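Long-range contacts in fructose-like phosphotransferase enzyme IIB component 3 (Escherichia coli K12, PDB 4TN5), which probably passes a phosphoryl group from phosphorylated EIIA, through a cysteine, to incoming sugar, probably fructose, in the phosphoenolpyruvate-dependent phosphotransferase system: residues V7-S12 / L62-E67; A21-K26 / Y85-E90; R78-S83 / R99-A104; A2-V7 / W33-E38. All blocks are in the same frame, centred on the assembly; numbering follows the deposited sequence.

Contact 1 of 4, residues V7-S12 / L62-E67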
loop_
_atom_site.group_PDB
_atom_site.type_symbol
_atom_site.label_atom_id
_atom_site.label_comp_id
_atom_site.label_asym_id
_atom_site.label_seq_id
_atom_site.Cartn_x
_atom_site.Cartn_y
_atom_site.Cartn_z
ATOM N N VAL A 7 -1.214 0.401 15.805
ATOM C CA VAL A 7 -1.494 -0.933 16.308
ATOM C C VAL A 7 -0.195 -1.713 16.449
ATOM O O VAL A 7 0.539 -1.898 15.477
ATOM C CB VAL A 7 -2.449 -1.713 15.387
ATOM C CG1 VAL A 7 -2.640 -3.126 15.910
ATOM C CG2 VAL A 7 -3.788 -1.001 15.275
ATOM N N THR A 8 0.094 -2.152 17.667
ATOM C CA THR A 8 1.251 -2.997 17.915
ATOM C C THR A 8 0.772 -4.415 18.197
ATOM O O THR A 8 -0.152 -4.618 18.984
ATOM C CB THR A 8 2.089 -2.481 19.097
ATOM O OG1 THR A 8 1.280 -2.440 20.279
ATOM C CG2 THR A 8 2.609 -1.083 18.805
ATOM N N ALA A 9 1.389 -5.397 17.549
ATOM C CA ALA A 9 0.930 -6.772 17.690
ATOM C C ALA A 9 2.060 -7.785 17.813
ATOM O O ALA A 9 3.048 -7.733 17.081
ATOM C CB ALA A 9 0.012 -7.144 16.540
ATOM N N CYS A 10 1.895 -8.713 18.747
ATOM C CA CYS A 10 2.840 -9.804 18.938
ATOM C C CYS A 10 2.142 -11.026 19.514
ATOM O O CYS A 10 1.393 -10.907 20.481
ATOM C CB CYS A 10 3.955 -9.389 19.891
ATOM S SG CYS A 10 4.968 -10.791 20.404
ATOM N N VAL A 11 2.383 -12.196 18.930
ATOM C CA VAL A 11 1.839 -13.429 19.490
ATOM C C VAL A 11 2.444 -13.757 20.846
ATOM O O VAL A 11 1.745 -14.216 21.746
ATOM C CB VAL A 11 2.028 -14.663 18.567
ATOM C CG1 VAL A 11 1.139 -14.566 17.354
ATOM C CG2 VAL A 11 3.501 -14.835 18.162
ATOM N N SER A 12 3.745 -13.527 20.996
ATOM C CA SER A 12 4.428 -13.999 22.190
ATOM C C SER A 12 4.217 -13.055 23.361
ATOM O O SER A 12 5.132 -12.361 23.812
ATOM C CB SER A 12 5.919 -14.272 21.945
ATOM O OG SER A 12 6.687 -13.121 22.198
ATOM N N LEU A 62 1.415 0.624 11.613
ATOM C CA LEU A 62 1.135 -0.771 11.916
ATOM C C LEU A 62 2.411 -1.519 12.270
ATOM O O LEU A 62 3.161 -1.949 11.394
ATOM C CB LEU A 62 0.422 -1.438 10.738
ATOM C CG LEU A 62 -0.825 -0.692 10.257
ATOM C CD1 LEU A 62 -1.484 -1.422 9.097
ATOM C CD2 LEU A 62 -1.810 -0.485 11.399
ATOM N N ILE A 63 2.651 -1.660 13.568
ATOM C CA ILE A 63 3.829 -2.353 14.065
ATOM C C ILE A 63 3.457 -3.785 14.418
ATOM O O ILE A 63 3.014 -4.062 15.530
ATOM C CB ILE A 63 4.384 -1.659 15.317
ATOM C CG1 ILE A 63 4.390 -0.141 15.122
ATOM C CG2 ILE A 63 5.772 -2.181 15.646
ATOM C CD1 ILE A 63 4.804 0.634 16.352
ATOM N N THR A 64 3.636 -4.699 13.470
ATOM C CA THR A 64 3.175 -6.066 13.674
ATOM C C THR A 64 3.967 -7.120 12.911
ATOM O O THR A 64 4.414 -6.897 11.785
ATOM C CB THR A 64 1.685 -6.210 13.305
ATOM O OG1 THR A 64 1.280 -7.576 13.461
ATOM C CG2 THR A 64 1.442 -5.772 11.867
ATOM N N ASP A 65 4.135 -8.274 13.546
ATOM C CA ASP A 65 4.683 -9.445 12.885
ATOM C C ASP A 65 3.513 -10.215 12.296
ATOM O O ASP A 65 3.599 -10.772 11.202
ATOM C CB ASP A 65 5.401 -10.338 13.898
ATOM C CG ASP A 65 6.422 -9.583 14.725
ATOM O OD1 ASP A 65 7.092 -8.686 14.175
ATOM O OD2 ASP A 65 6.549 -9.887 15.930
ATOM N N ILE A 66 2.408 -10.218 13.035
ATOM C CA ILE A 66 1.278 -11.092 12.751
ATOM C C ILE A 66 0.188 -10.451 11.901
ATOM O O ILE A 66 0.347 -9.346 11.382
ATOM C CB ILE A 66 0.638 -11.581 14.058
ATOM C CG1 ILE A 66 -0.054 -10.420 14.778
ATOM C CG2 ILE A 66 1.696 -12.192 14.946
ATOM C CD1 ILE A 66 -0.841 -10.837 15.998
ATOM N N GLU A 67 -0.920 -11.171 11.770
ATOM C CA GLU A 67 -2.075 -10.709 11.018
ATOM C C GLU A 67 -3.001 -9.946 11.955
ATOM O O GLU A 67 -3.543 -10.516 12.902
ATOM C CB GLU A 67 -2.811 -11.909 10.426
ATOM C CG GLU A 67 -1.926 -12.820 9.590
ATOM C CD GLU A 67 -2.712 -13.889 8.860
ATOM O OE1 GLU A 67 -3.820 -13.583 8.374
ATOM O OE2 GLU A 67 -2.222 -15.037 8.775
#
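The flat groups that meet here are the peptide units of Val-7 to Ala-9 and Leu-62 to Thr-64, which face each other edge to edge as neighbouring parallel strands. Ile-63 N donates to Val-7 O at 2.9 Å and Ala-9 N to Ile-63 O at 2.9 Å, while Thr-8 CA sends a C-H toward the same Ile-63 O. On one face of the sheet Thr-8 and Ile-63 lie side by side, CG2 of the threonine 3.7 Å from CD1 of the isoleucine. On the other face stand Val-7, Leu-62, Ala-9 and Thr-64. The small Ala-9 suits its place: its lone CB fits against Thr-64 OG1, 3.4 Å away, and Ile-66 CG1, at 3.7 Å. Thr-64 OG1, anti to the backbone N (chi1 177°), donates to Ile-66 O at 2.9 Å from above the carbonyl plane, tying down the turn after the strand. An alanine here would probably leave Ile-66 O without its hydroxyl donor and Ala-9 CB without the oxygen beside it, the turn less firmly held. Ile-66 CG2 presses tightly on Val-11 CG1, at 3.4 Å. Cys-10, probably the phosphoryl carrier but unmodified here, sits just beyond strand 3-9. Strand 34-41 flanks strand 3-9, strand 79-82 flanks strand 59-64, and helix 84-89 packs on Ile-63 while Asp-65 OD1 accepts from Ile-84 N at its start.

Contact 2 of 4, residues A21-K26 / Y85-E90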
loop_
_atom_site.group_PDB
_atom_site.type_symbol
_atom_site.label_atom_id
_atom_site.label_comp_id
_atom_site.label_asym_id
_atom_site.label_seq_id
_atom_site.Cartn_x
_atom_site.Cartn_y
_atom_site.Cartn_z
ATOM N N ALA A 21 4.608 0.020 22.004
ATOM C CA ALA A 21 3.655 1.094 22.249
ATOM C C ALA A 21 4.310 2.182 23.089
ATOM O O ALA A 21 4.077 3.371 22.874
ATOM C CB ALA A 21 2.421 0.554 22.952
ATOM N N GLU A 22 5.133 1.759 24.043
ATOM C CA GLU A 22 5.855 2.677 24.916
ATOM C C GLU A 22 6.749 3.622 24.126
ATOM O O GLU A 22 6.639 4.842 24.250
ATOM C CB GLU A 22 6.702 1.896 25.924
ATOM C CG GLU A 22 7.503 2.756 26.894
ATOM C CD GLU A 22 6.637 3.541 27.862
ATOM O OE1 GLU A 22 5.425 3.254 27.961
ATOM O OE2 GLU A 22 7.175 4.443 28.536
ATOM N N ARG A 23 7.634 3.048 23.317
ATOM C CA ARG A 23 8.584 3.836 22.544
ATOM C C ARG A 23 7.866 4.799 21.607
ATOM O O ARG A 23 8.289 5.936 21.443
ATOM C CB ARG A 23 9.536 2.928 21.757
ATOM C CG ARG A 23 10.655 3.681 21.050
ATOM C CD ARG A 23 12.028 3.154 21.447
ATOM N NE ARG A 23 12.381 1.914 20.761
ATOM C CZ ARG A 23 13.101 0.935 21.303
ATOM N NH1 ARG A 23 13.537 1.035 22.547
ATOM N NH2 ARG A 23 13.382 -0.152 20.604
ATOM N N LEU A 24 6.764 4.347 21.019
ATOM C CA LEU A 24 6.025 5.167 20.065
ATOM C C LEU A 24 5.329 6.353 20.731
ATOM O O LEU A 24 5.322 7.458 20.190
ATOM C CB LEU A 24 5.005 4.322 19.306
ATOM C CG LEU A 24 4.266 5.063 18.194
ATOM C CD1 LEU A 24 5.257 5.579 17.167
ATOM C CD2 LEU A 24 3.256 4.146 17.545
ATOM N N GLU A 25 4.745 6.114 21.901
ATOM C CA GLU A 25 4.067 7.165 22.654
ATOM C C GLU A 25 5.015 8.325 22.943
ATOM O O GLU A 25 4.620 9.489 22.898
ATOM C CB GLU A 25 3.498 6.608 23.960
ATOM C CG GLU A 25 2.454 7.498 24.621
ATOM C CD GLU A 25 1.176 6.749 24.947
ATOM O OE1 GLU A 25 1.126 5.526 24.701
ATOM O OE2 GLU A 25 0.219 7.384 25.440
ATOM N N LYS A 26 6.274 8.004 23.220
ATOM C CA LYS A 26 7.268 9.034 23.507
ATOM C C LYS A 26 8.038 9.488 22.265
ATOM O O LYS A 26 8.687 10.527 22.285
ATOM C CB LYS A 26 8.197 8.610 24.652
ATOM C CG LYS A 26 9.622 8.273 24.252
ATOM C CD LYS A 26 10.308 7.512 25.372
ATOM C CE LYS A 26 11.487 6.712 24.863
ATOM N NZ LYS A 26 12.268 6.134 25.995
ATOM N N TYR A 85 10.150 -6.224 15.912
ATOM C CA TYR A 85 11.584 -6.200 16.161
ATOM C C TYR A 85 12.329 -5.240 15.215
ATOM O O TYR A 85 13.453 -4.832 15.486
ATOM C CB TYR A 85 12.122 -7.620 16.169
ATOM C CG TYR A 85 11.318 -8.643 16.886
ATOM C CD1 TYR A 85 10.719 -8.395 18.123
ATOM C CD2 TYR A 85 11.065 -9.843 16.276
ATOM C CE1 TYR A 85 9.950 -9.369 18.730
ATOM C CE2 TYR A 85 10.301 -10.779 16.886
ATOM C CZ TYR A 85 9.757 -10.554 18.100
ATOM O OH TYR A 85 9.008 -11.547 18.656
ATOM N N ALA A 86 11.677 -4.855 14.122
ATOM C CA ALA A 86 12.190 -3.796 13.248
ATOM C C ALA A 86 11.999 -2.384 13.813
ATOM O O ALA A 86 12.904 -1.547 13.743
ATOM C CB ALA A 86 11.570 -3.891 11.875
ATOM N N PHE A 87 10.816 -2.116 14.355
ATOM C CA PHE A 87 10.546 -0.833 14.995
ATOM C C PHE A 87 11.438 -0.682 16.214
ATOM O O PHE A 87 11.909 0.414 16.531
ATOM C CB PHE A 87 9.079 -0.742 15.412
ATOM C CG PHE A 87 8.751 0.490 16.202
ATOM C CD1 PHE A 87 8.556 1.702 15.564
ATOM C CD2 PHE A 87 8.634 0.435 17.581
ATOM C CE1 PHE A 87 8.252 2.837 16.286
ATOM C CE2 PHE A 87 8.332 1.569 18.307
ATOM C CZ PHE A 87 8.140 2.771 17.659
ATOM N N LEU A 88 11.673 -1.798 16.894
ATOM C CA LEU A 88 12.516 -1.783 18.076
ATOM C C LEU A 88 13.987 -1.479 17.783
ATOM O O LEU A 88 14.571 -0.602 18.429
ATOM C CB LEU A 88 12.375 -3.070 18.895
ATOM C CG LEU A 88 11.047 -3.265 19.629
ATOM C CD1 LEU A 88 11.150 -4.440 20.592
ATOM C CD2 LEU A 88 10.647 -1.996 20.365
ATOM N N ARG A 89 14.581 -2.171 16.808
ATOM C CA ARG A 89 16.032 -2.065 16.616
ATOM C C ARG A 89 16.348 -0.628 16.258
ATOM O O ARG A 89 17.229 -0.019 16.850
ATOM C CB ARG A 89 16.588 -3.064 15.606
ATOM C CG ARG A 89 16.538 -2.706 14.141
ATOM C CD ARG A 89 17.046 -3.936 13.436
ATOM N NE ARG A 89 16.103 -5.056 13.599
ATOM C CZ ARG A 89 15.094 -5.287 12.761
ATOM N NH1 ARG A 89 14.919 -4.498 11.719
ATOM N NH2 ARG A 89 14.279 -6.310 12.931
ATOM N N GLU A 90 15.628 -0.085 15.284
ATOM C CA GLU A 90 15.815 1.313 14.929
ATOM C C GLU A 90 14.537 2.039 14.523
ATOM O O GLU A 90 14.038 1.879 13.403
ATOM C CB GLU A 90 16.852 1.394 13.807
ATOM C CG GLU A 90 17.280 2.826 13.511
ATOM C CD GLU A 90 18.376 2.913 12.472
ATOM O OE1 GLU A 90 18.154 2.457 11.333
ATOM O OE2 GLU A 90 19.463 3.437 12.798
#
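Arg-23 and Leu-24 meet Phe-87 and Leu-88 where helices 18-30 and 84-89 lie together over one face of the mixed, mostly parallel sheet of this alpha/beta IIB fold. The two short helical segments run at 50° to each other with axes 10.7 Å apart, a spacing bridged by long or bulky side chains. Phe-87 supplies the filling: its CZ lies 3.9 Å from Leu-24 CB, the two side chains crossing at about a right angle, and its CE2 is 3.9 Å from Arg-23 CB. CG stands anti to the backbone N (chi1 174°), and the far end of the ring comes nearer to helix 18-30. Arg-23 slides past it in the opposite direction, then bends at chi2 and chi3, and its guanidinium plane ends 29° from that of the ring. NH2 comes 3.3 Å from Leu-88 CD2, so the leucine lies against the charged end. Leu-88 O is close to the same nitrogen, near the C-terminal end of helix 84-89, where the helix dipole would probably favour a cation. An alanine at Arg-23 would probably leave Leu-88 and that helix end without the guanidinium beside them. Arg-23 also touches Pro-91 after the helix. Beneath the pair runs strand 59-64, whose Ile-63 is touched by both Leu-24 and Phe-87, with strand 34-41 under Ala-21.

Contact 3 of 4, residues R78-S83 / R99-A104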
loop_
_atom_site.group_PDB
_atom_site.type_symbol
_atom_site.label_atom_id
_atom_site.label_comp_id
_atom_site.label_asym_id
_atom_site.label_seq_id
_atom_site.Cartn_x
_atom_site.Cartn_y
_atom_site.Cartn_z
ATOM N N ARG A 78 -3.604 6.419 4.864
ATOM C CA ARG A 78 -2.172 6.498 4.654
ATOM C C ARG A 78 -1.571 5.729 5.812
ATOM O O ARG A 78 -1.906 6.000 6.964
ATOM C CB ARG A 78 -1.701 7.944 4.745
ATOM C CG ARG A 78 -2.262 8.884 3.704
ATOM C CD ARG A 78 -1.857 10.307 4.042
ATOM N NE ARG A 78 -2.079 11.225 2.932
ATOM C CZ ARG A 78 -1.157 11.525 2.026
ATOM N NH1 ARG A 78 0.046 10.971 2.091
ATOM N NH2 ARG A 78 -1.439 12.371 1.046
ATOM N N TYR A 79 -0.702 4.763 5.535
ATOM C CA TYR A 79 -0.051 4.063 6.637
ATOM C C TYR A 79 1.326 3.481 6.341
ATOM O O TYR A 79 1.689 3.234 5.191
ATOM C CB TYR A 79 -0.975 3.005 7.266
ATOM C CG TYR A 79 -1.229 1.759 6.443
ATOM C CD1 TYR A 79 -0.305 0.721 6.413
ATOM C CD2 TYR A 79 -2.412 1.601 5.734
ATOM C CE1 TYR A 79 -0.539 -0.425 5.676
ATOM C CE2 TYR A 79 -2.656 0.457 4.997
ATOM C CZ TYR A 79 -1.716 -0.552 4.971
ATOM O OH TYR A 79 -1.954 -1.691 4.238
ATOM N N VAL A 80 2.084 3.282 7.413
ATOM C CA VAL A 80 3.363 2.598 7.361
ATOM C C VAL A 80 3.237 1.311 8.161
ATOM O O VAL A 80 2.730 1.320 9.283
ATOM C CB VAL A 80 4.483 3.454 7.978
ATOM C CG1 VAL A 80 5.806 2.702 7.954
ATOM C CG2 VAL A 80 4.604 4.774 7.244
ATOM N N GLN A 81 3.680 0.202 7.583
ATOM C CA GLN A 81 3.644 -1.074 8.285
ATOM C C GLN A 81 5.038 -1.671 8.423
ATOM O O GLN A 81 5.828 -1.657 7.480
ATOM C CB GLN A 81 2.711 -2.061 7.579
ATOM C CG GLN A 81 2.650 -3.428 8.246
ATOM C CD GLN A 81 1.530 -4.295 7.711
ATOM O OE1 GLN A 81 0.561 -3.796 7.137
ATOM N NE2 GLN A 81 1.654 -5.605 7.897
ATOM N N CYS A 82 5.334 -2.189 9.611
ATOM C CA CYS A 82 6.606 -2.849 9.865
ATOM C C CYS A 82 6.453 -3.863 10.990
ATOM O O CYS A 82 5.474 -3.835 11.735
ATOM C CB CYS A 82 7.681 -1.823 10.229
ATOM S SG CYS A 82 7.395 -0.966 11.793
ATOM N N SER A 83 7.424 -4.762 11.107
ATOM C CA SER A 83 7.425 -5.742 12.183
ATOM C C SER A 83 7.868 -5.081 13.483
ATOM O O SER A 83 8.466 -4.005 13.467
ATOM C CB SER A 83 8.346 -6.911 11.840
ATOM O OG SER A 83 9.647 -6.458 11.509
ATOM N N ARG A 99 6.498 10.241 8.232
ATOM C CA ARG A 99 6.385 11.664 7.933
ATOM C C ARG A 99 6.393 11.907 6.424
ATOM O O ARG A 99 5.860 12.906 5.946
ATOM C CB ARG A 99 7.484 12.454 8.648
ATOM C CG ARG A 99 7.071 13.868 9.039
ATOM C CD ARG A 99 8.100 14.525 9.954
ATOM N NE ARG A 99 7.605 15.765 10.549
ATOM C CZ ARG A 99 7.530 16.925 9.904
ATOM N NH1 ARG A 99 7.912 17.005 8.637
ATOM N NH2 ARG A 99 7.070 18.005 10.523
ATOM N N LYS A 100 6.986 10.980 5.675
ATOM C CA LYS A 100 6.865 10.991 4.218
ATOM C C LYS A 100 5.433 10.678 3.797
ATOM O O LYS A 100 4.804 11.454 3.079
ATOM C CB LYS A 100 7.822 9.989 3.565
ATOM C CG LYS A 100 9.303 10.275 3.776
ATOM C CD LYS A 100 10.163 9.197 3.132
ATOM C CE LYS A 100 11.095 9.771 2.072
ATOM N NZ LYS A 100 12.528 9.545 2.415
ATOM N N VAL A 101 4.927 9.537 4.260
ATOM C CA VAL A 101 3.558 9.111 3.987
ATOM C C VAL A 101 2.567 10.202 4.390
ATOM O O VAL A 101 1.543 10.407 3.738
ATOM C CB VAL A 101 3.233 7.795 4.728
ATOM C CG1 VAL A 101 1.772 7.429 4.572
ATOM C CG2 VAL A 101 4.121 6.672 4.214
ATOM N N LEU A 102 2.896 10.911 5.464
ATOM C CA LEU A 102 2.137 12.078 5.889
ATOM C C LEU A 102 2.281 13.202 4.864
ATOM O O LEU A 102 1.301 13.843 4.486
ATOM C CB LEU A 102 2.642 12.546 7.256
ATOM C CG LEU A 102 1.954 13.713 7.962
ATOM C CD1 LEU A 102 0.463 13.476 8.064
ATOM C CD2 LEU A 102 2.562 13.910 9.341
ATOM N N SER A 103 3.512 13.420 4.411
ATOM C CA SER A 103 3.823 14.498 3.474
ATOM C C SER A 103 3.338 14.222 2.052
ATOM O O SER A 103 2.627 15.040 1.468
ATOM C CB SER A 103 5.331 14.768 3.459
ATOM O OG SER A 103 5.701 15.548 2.336
ATOM N N ALA A 104 3.735 13.072 1.508
ATOM C CA ALA A 104 3.437 12.692 0.124
ATOM C C ALA A 104 1.972 12.925 -0.253
ATOM O O ALA A 104 1.072 12.601 0.518
ATOM C CB ALA A 104 3.853 11.245 -0.127
#
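Ala-104 O receives both terminal nitrogens of Arg-78: NH1 makes a very short bond, 2.5 Å, to this oxygen, and NH2 makes a weaker one. NH1, NH2 and the oxygen are modelled too close to neighbours, so the exact grip is doubtful, although the guanidinium is placed near the end of the helix. The contact belongs to the crossover that leads from strand 79-82 through helices 84-89 and 92-103 to the parallel neighbouring strand 108-111, in the alpha/beta sheet of the IIB domain. Arginine suits this place because its chain, extended from CG to NE, spans from just before the strand to the C-terminal end of helix 92-103. There the carbonyls would probably favour a positive charge; Leu-102 O lies 3.9 Å above one face of the guanidinium plane, toward its rim. Beyond this polar end the packing is apolar. Val-101 turns its branches to the strand: CG1, anti to the backbone N (chi1 174°), comes 3.5 Å from Arg-78 CB and 3.8 Å from Tyr-79 N. Its beta-branched, compact shape lets it fit closely over the strand, where it also meets Thr-108 and Leu-110 of the next strand. Tyr-79 points away from the helix, and its ring meets that of His-109. Val-80 crosses Val-101 obliquely, CG2 of one valine 3.6 Å from CG2 of the other.

Contact 4 of 4, residues A2-V7 / W33-E38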
loop_
_atom_site.group_PDB
_atom_site.type_symbol
_atom_site.label_atom_id
_atom_site.label_comp_id
_atom_site.label_asym_id
_atom_site.label_seq_id
_atom_site.Cartn_x
_atom_site.Cartn_y
_atom_site.Cartn_z
ATOM N N ALA A 2 -0.399 16.987 14.121
ATOM C CA ALA A 2 -0.737 15.820 13.317
ATOM C C ALA A 2 -1.226 14.701 14.227
ATOM O O ALA A 2 -0.815 14.612 15.384
ATOM C CB ALA A 2 0.467 15.365 12.510
ATOM N N TYR A 3 -2.103 13.849 13.707
ATOM C CA TYR A 3 -2.699 12.798 14.524
ATOM C C TYR A 3 -2.463 11.397 13.961
ATOM O O TYR A 3 -2.833 11.096 12.827
ATOM C CB TYR A 3 -4.193 13.052 14.724
ATOM C CG TYR A 3 -4.876 12.002 15.565
ATOM C CD1 TYR A 3 -4.445 11.732 16.857
ATOM C CD2 TYR A 3 -5.954 11.282 15.071
ATOM C CE1 TYR A 3 -5.066 10.772 17.631
ATOM C CE2 TYR A 3 -6.582 10.322 15.837
ATOM C CZ TYR A 3 -6.134 10.069 17.116
ATOM O OH TYR A 3 -6.758 9.112 17.883
ATOM N N LEU A 4 -1.858 10.545 14.781
ATOM C CA LEU A 4 -1.462 9.204 14.374
ATOM C C LEU A 4 -2.238 8.144 15.147
ATOM O O LEU A 4 -2.416 8.260 16.356
ATOM C CB LEU A 4 0.039 9.024 14.624
ATOM C CG LEU A 4 0.691 7.658 14.400
ATOM C CD1 LEU A 4 1.156 7.501 12.963
ATOM C CD2 LEU A 4 1.850 7.460 15.365
ATOM N N VAL A 5 -2.715 7.116 14.452
ATOM C CA VAL A 5 -3.254 5.942 15.130
ATOM C C VAL A 5 -2.302 4.774 14.911
ATOM O O VAL A 5 -1.643 4.690 13.875
ATOM C CB VAL A 5 -4.677 5.573 14.655
ATOM C CG1 VAL A 5 -5.663 6.672 15.023
ATOM C CG2 VAL A 5 -4.695 5.303 13.160
ATOM N N ALA A 6 -2.216 3.881 15.887
ATOM C CA ALA A 6 -1.234 2.809 15.812
ATOM C C ALA A 6 -1.741 1.485 16.361
ATOM O O ALA A 6 -2.582 1.445 17.258
ATOM C CB ALA A 6 0.038 3.218 16.525
ATOM N N VAL A 7 -1.214 0.401 15.805
ATOM C CA VAL A 7 -1.494 -0.933 16.308
ATOM C C VAL A 7 -0.195 -1.713 16.449
ATOM O O VAL A 7 0.539 -1.898 15.477
ATOM C CB VAL A 7 -2.449 -1.713 15.387
ATOM C CG1 VAL A 7 -2.640 -3.126 15.910
ATOM C CG2 VAL A 7 -3.788 -1.001 15.275
ATOM N N TRP A 33 2.889 14.945 18.132
ATOM C CA TRP A 33 1.854 14.277 17.386
ATOM C C TRP A 33 0.851 13.707 18.370
ATOM O O TRP A 33 1.235 13.109 19.374
ATOM C CB TRP A 33 2.467 13.144 16.573
ATOM C CG TRP A 33 3.189 13.587 15.346
ATOM C CD1 TRP A 33 3.234 14.845 14.823
ATOM C CD2 TRP A 33 3.966 12.763 14.476
ATOM N NE1 TRP A 33 3.995 14.855 13.680
ATOM C CE2 TRP A 33 4.455 13.584 13.446
ATOM C CE3 TRP A 33 4.294 11.404 14.471
ATOM C CZ2 TRP A 33 5.258 13.094 12.418
ATOM C CZ3 TRP A 33 5.089 10.918 13.454
ATOM C CH2 TRP A 33 5.562 11.760 12.442
ATOM N N GLY A 34 -0.433 13.906 18.097
ATOM C CA GLY A 34 -1.468 13.223 18.846
ATOM C C GLY A 34 -1.416 11.762 18.451
ATOM O O GLY A 34 -1.101 11.446 17.304
ATOM N N VAL A 35 -1.706 10.868 19.390
ATOM C CA VAL A 35 -1.594 9.443 19.104
ATOM C C VAL A 35 -2.472 8.550 19.981
ATOM O O VAL A 35 -2.525 8.705 21.203
ATOM C CB VAL A 35 -0.118 8.971 19.162
ATOM C CG1 VAL A 35 0.473 9.210 20.544
ATOM C CG2 VAL A 35 -0.004 7.505 18.764
ATOM N N SER A 36 -3.174 7.625 19.333
ATOM C CA SER A 36 -3.915 6.578 20.021
ATOM C C SER A 36 -3.377 5.229 19.558
ATOM O O SER A 36 -3.256 4.983 18.359
ATOM C CB SER A 36 -5.409 6.681 19.715
ATOM O OG SER A 36 -5.910 7.965 20.041
ATOM N N ILE A 37 -3.050 4.361 20.508
ATOM C CA ILE A 37 -2.422 3.087 20.175
ATOM C C ILE A 37 -3.268 1.885 20.583
ATOM O O ILE A 37 -3.581 1.702 21.759
ATOM C CB ILE A 37 -1.032 2.961 20.826
ATOM C CG1 ILE A 37 -0.192 4.205 20.533
ATOM C CG2 ILE A 37 -0.327 1.705 20.338
ATOM C CD1 ILE A 37 1.174 4.185 21.184
ATOM N N GLU A 38 -3.631 1.069 19.599
ATOM C CA GLU A 38 -4.347 -0.172 19.857
ATOM C C GLU A 38 -3.355 -1.296 20.113
ATOM O O GLU A 38 -2.354 -1.427 19.409
ATOM C CB GLU A 38 -5.252 -0.530 18.678
ATOM C CG GLU A 38 -5.937 -1.884 18.801
ATOM C CD GLU A 38 -6.905 -2.155 17.664
ATOM O OE1 GLU A 38 -7.658 -1.230 17.290
ATOM O OE2 GLU A 38 -6.910 -3.290 17.142
#
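Tyr-3 reaches from its own strand over Gly-34 to Ser-36. From CB, which leaves the sheet on the side of Val-5 and Ser-36, the chain sets CG anti to the backbone N (chi1 -180°). CD1 then lies 3.4 Å from Gly-34 O, and CE1 is 3.8 Å from Val-35 N. At the tip, OH shares a 2.6 Å hydrogen bond with Ser-36 OG, which lies at the ring edge, near its plane. Glycine suits position 34, since a side-chain carbon there would crowd Tyr-3 CD1. The two strands are parallel and belong to a beta-alpha-beta unit, strand 3-9, helix 18-30, strand 34-41; their backbones pair, for example Leu-4 N to Gly-34 O at 2.8 Å and Ser-36 N to Leu-4 O at 3.1 Å. On the face toward helix 18-30, Leu-4 and Val-35 lie side by side, CD2 to CG2 3.9 Å; Ala-6, being small, leaves room for Leu-24 of the helix. At the N-terminal end Ala-2 CB rests 3.6 Å from Trp-33 CD1. Val-7 CG2 touches Glu-38 CB at 3.7 Å, while the carboxylate reaches onward to Arg-73 by a salt bridge and to Gln-40 by a hydrogen bond.

Overall arrangement
Contacts 4 and 1 lie within one sheet, which contact 3 joins through strand 79-82: strand 3-9 pairs with 34-41 in contact 4 and with 59-64 in contact 1, the two sharing Val-7, and 59-64 continues to 79-82, with Leu-62 N 2.8 Å from Val-80 O. Contact 2 lies over one face, its centre about 12 Å from that of contact 1, with Phe-87 CB 3.6 Å from Ile-63 CG2 and Leu-24 CD2 3.5 Å from Ala-6 CB. Contact 1 carries Cys-10, the probable phosphoryl carrier; the Leu-88 side chain of contact 2 is about 9 Å from the Cys-10 side chain. Contact 3 lies about 17 Å from contact 1, centre to centre, and its Tyr-79 side chain is about 4 Å from a nickel ion.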